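Local coordinates for protein 3-carboxy-cis,cis-muconate cycloisomerase (Acinetobacter calcoaceticus, PDB 1Q5N) that belongs to the fumarase/aspartase superfamily of largely helical enzymes and assembles as a homotetramer, at residues Gln160-Thr165 / Glu432-Asn437. Sequence-based numbering, arbitrary orientation.
Sequences QALPIT and ESYLGN
Leu435 lies against Pro163 and Thr165 in the tight half of this contact, its two methyl branches dividing the work. CD2 rests on the strand backbone, 3.8 Å from Pro163 O and equally near Ile164 O, and it also meets the proline ring at CB, 4.0 Å away. CD1 turns to the methyl of Thr165, with CD1 to CG2 at 4.0 Å and the two side chains crossing at about a right angle. In Thr165 a chi1 of 68° sets OG1 between the backbone N and the carbonyl carbon, where it caps helix 166-191 through His168 N and also hydrogen-bonds to Arg148 O; CG2 lies anti to the carbonyl carbon.

In this lyase-superfamily fold, built mostly of long helices, strand 163-165, an outer strand of a small antiparallel sheet within this chain, runs straight into helix 166-191. The facing residues belong to the loop between helices 422-428 and 438-447, so the contact joins the lyase family region to the C-terminal one.

The other half is looser. Leu162, at the corner between strands, brings both methyls to one ring atom, CD1 and CD2 each 4.1 Å from Tyr434 CE2, and the two side chains cross obliquely. Tyr434 CG lies anti to the backbone N (chi1 -157°), and OH is hydrogen-bonded to Glu373 OE2. No direct hydrogen bond joins the segments; a water bridges them instead, donating to Pro163 O at 2.7 Å and to Tyr434 O at 2.8 Å. Val200 of a second subunit packs on Leu162, and Ala204 of the same neighbouring subunit on Tyr434.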
loop_
_atom_site.group_PDB
_atom_site.type_symbol
_atom_site.label_atom_id
_atom_site.label_comp_id
_atom_site.label_asym_id
_atom_site.label_seq_id
_atom_site.Cartn_x
_atom_site.Cartn_y
_atom_site.Cartn_z
ATOM N N GLN A 160 -14.918 -28.684 -2.727
ATOM C CA GLN A 160 -16.092 -29.107 -1.953
ATOM C C GLN A 160 -15.637 -29.828 -0.694
ATOM O O GLN A 160 -14.670 -30.585 -0.717
ATOM C CB GLN A 160 -17.000 -29.992 -2.785
ATOM C CG GLN A 160 -17.882 -29.202 -3.750
ATOM C CD GLN A 160 -18.895 -30.100 -4.425
ATOM O OE1 GLN A 160 -19.047 -31.256 -4.041
ATOM N NE2 GLN A 160 -19.588 -29.581 -5.420
ATOM N N ALA A 161 -16.282 -29.560 0.431
ATOM C CA ALA A 161 -15.856 -30.218 1.673
ATOM C C ALA A 161 -17.032 -30.915 2.393
ATOM O O ALA A 161 -17.114 -32.146 2.329
ATOM C CB ALA A 161 -15.146 -29.188 2.608
ATOM N N LEU A 162 -17.937 -30.160 3.042
ATOM C CA LEU A 162 -19.076 -30.763 3.738
ATOM C C LEU A 162 -20.236 -29.827 3.479
ATOM O O LEU A 162 -20.033 -28.659 3.141
ATOM C CB LEU A 162 -18.819 -30.847 5.231
ATOM C CG LEU A 162 -17.767 -31.808 5.790
ATOM C CD1 LEU A 162 -17.745 -31.647 7.335
ATOM C CD2 LEU A 162 -18.106 -33.291 5.413
ATOM N N PRO A 163 -21.479 -30.318 3.634
ATOM C CA PRO A 163 -22.662 -29.471 3.395
ATOM C C PRO A 163 -22.771 -28.333 4.395
ATOM O O PRO A 163 -22.310 -28.470 5.521
ATOM C CB PRO A 163 -23.851 -30.435 3.606
ATOM C CG PRO A 163 -23.222 -31.818 3.615
ATOM C CD PRO A 163 -21.871 -31.603 4.247
ATOM N N ILE A 164 -23.374 -27.222 3.973
ATOM C CA ILE A 164 -23.724 -26.096 4.899
ATOM C C ILE A 164 -25.105 -25.663 4.370
ATOM O O ILE A 164 -25.715 -26.423 3.601
ATOM C CB ILE A 164 -22.736 -24.853 4.809
ATOM C CG1 ILE A 164 -22.717 -24.285 3.366
ATOM C CG2 ILE A 164 -21.345 -25.280 5.238
ATOM C CD1 ILE A 164 -22.032 -22.918 3.248
ATOM N N THR A 165 -25.637 -24.508 4.794
ATOM C CA THR A 165 -26.885 -24.011 4.184
ATOM C C THR A 165 -26.578 -22.582 3.731
ATOM O O THR A 165 -25.687 -21.919 4.272
ATOM C CB THR A 165 -28.114 -23.978 5.140
ATOM O OG1 THR A 165 -27.901 -22.992 6.153
ATOM C CG2 THR A 165 -28.352 -25.379 5.803
ATOM N N GLU A 432 -28.602 -32.960 4.683
ATOM C CA GLU A 432 -29.278 -32.362 5.849
ATOM C C GLU A 432 -28.971 -33.075 7.142
ATOM O O GLU A 432 -29.124 -32.504 8.215
ATOM C CB GLU A 432 -30.804 -32.434 5.735
ATOM C CG GLU A 432 -31.365 -31.755 4.534
ATOM C CD GLU A 432 -31.596 -32.695 3.368
ATOM O OE1 GLU A 432 -30.763 -33.601 3.111
ATOM O OE2 GLU A 432 -32.631 -32.488 2.689
ATOM N N SER A 433 -28.573 -34.326 7.075
ATOM C CA SER A 433 -28.349 -34.994 8.334
ATOM C C SER A 433 -26.936 -34.725 8.912
ATOM O O SER A 433 -26.563 -35.256 9.981
ATOM C CB SER A 433 -28.549 -36.480 8.122
ATOM O OG SER A 433 -27.384 -36.986 7.475
ATOM N N TYR A 434 -26.135 -33.906 8.216
ATOM C CA TYR A 434 -24.794 -33.648 8.719
ATOM C C TYR A 434 -24.444 -32.156 8.724
ATOM O O TYR A 434 -23.449 -31.745 8.114
ATOM C CB TYR A 434 -23.788 -34.442 7.869
ATOM C CG TYR A 434 -22.512 -34.689 8.605
ATOM C CD1 TYR A 434 -22.536 -35.350 9.818
ATOM C CD2 TYR A 434 -21.283 -34.327 8.064
ATOM C CE1 TYR A 434 -21.386 -35.658 10.475
ATOM C CE2 TYR A 434 -20.123 -34.630 8.705
ATOM C CZ TYR A 434 -20.180 -35.302 9.920
ATOM O OH TYR A 434 -19.046 -35.628 10.618
ATOM N N LEU A 435 -25.280 -31.367 9.395
ATOM C CA LEU A 435 -25.130 -29.927 9.460
ATOM C C LEU A 435 -24.686 -29.410 10.829
ATOM O O LEU A 435 -24.623 -28.216 11.042
ATOM C CB LEU A 435 -26.441 -29.279 9.043
ATOM C CG LEU A 435 -26.853 -29.518 7.589
ATOM C CD1 LEU A 435 -28.315 -29.042 7.376
ATOM C CD2 LEU A 435 -25.920 -28.756 6.631
ATOM N N GLY A 436 -24.373 -30.320 11.747
ATOM C CA GLY A 436 -23.916 -29.938 13.074
ATOM C C GLY A 436 -24.767 -28.876 13.757
ATOM O O GLY A 436 -25.993 -28.978 13.776
ATOM N N ASN A 437 -24.151 -27.835 14.312
ATOM C CA ASN A 437 -24.962 -26.838 14.988
ATOM C C ASN A 437 -25.225 -25.602 14.136
ATOM O O ASN A 437 -25.342 -24.501 14.665
ATOM C CB ASN A 437 -24.320 -26.428 16.323
ATOM C CG ASN A 437 -23.199 -25.389 16.141
ATOM O OD1 ASN A 437 -22.527 -25.336 15.096
ATOM N ND2 ASN A 437 -22.981 -24.584 17.170
HETATM O O HOH W 1 -21.614 -29.675 7.839
#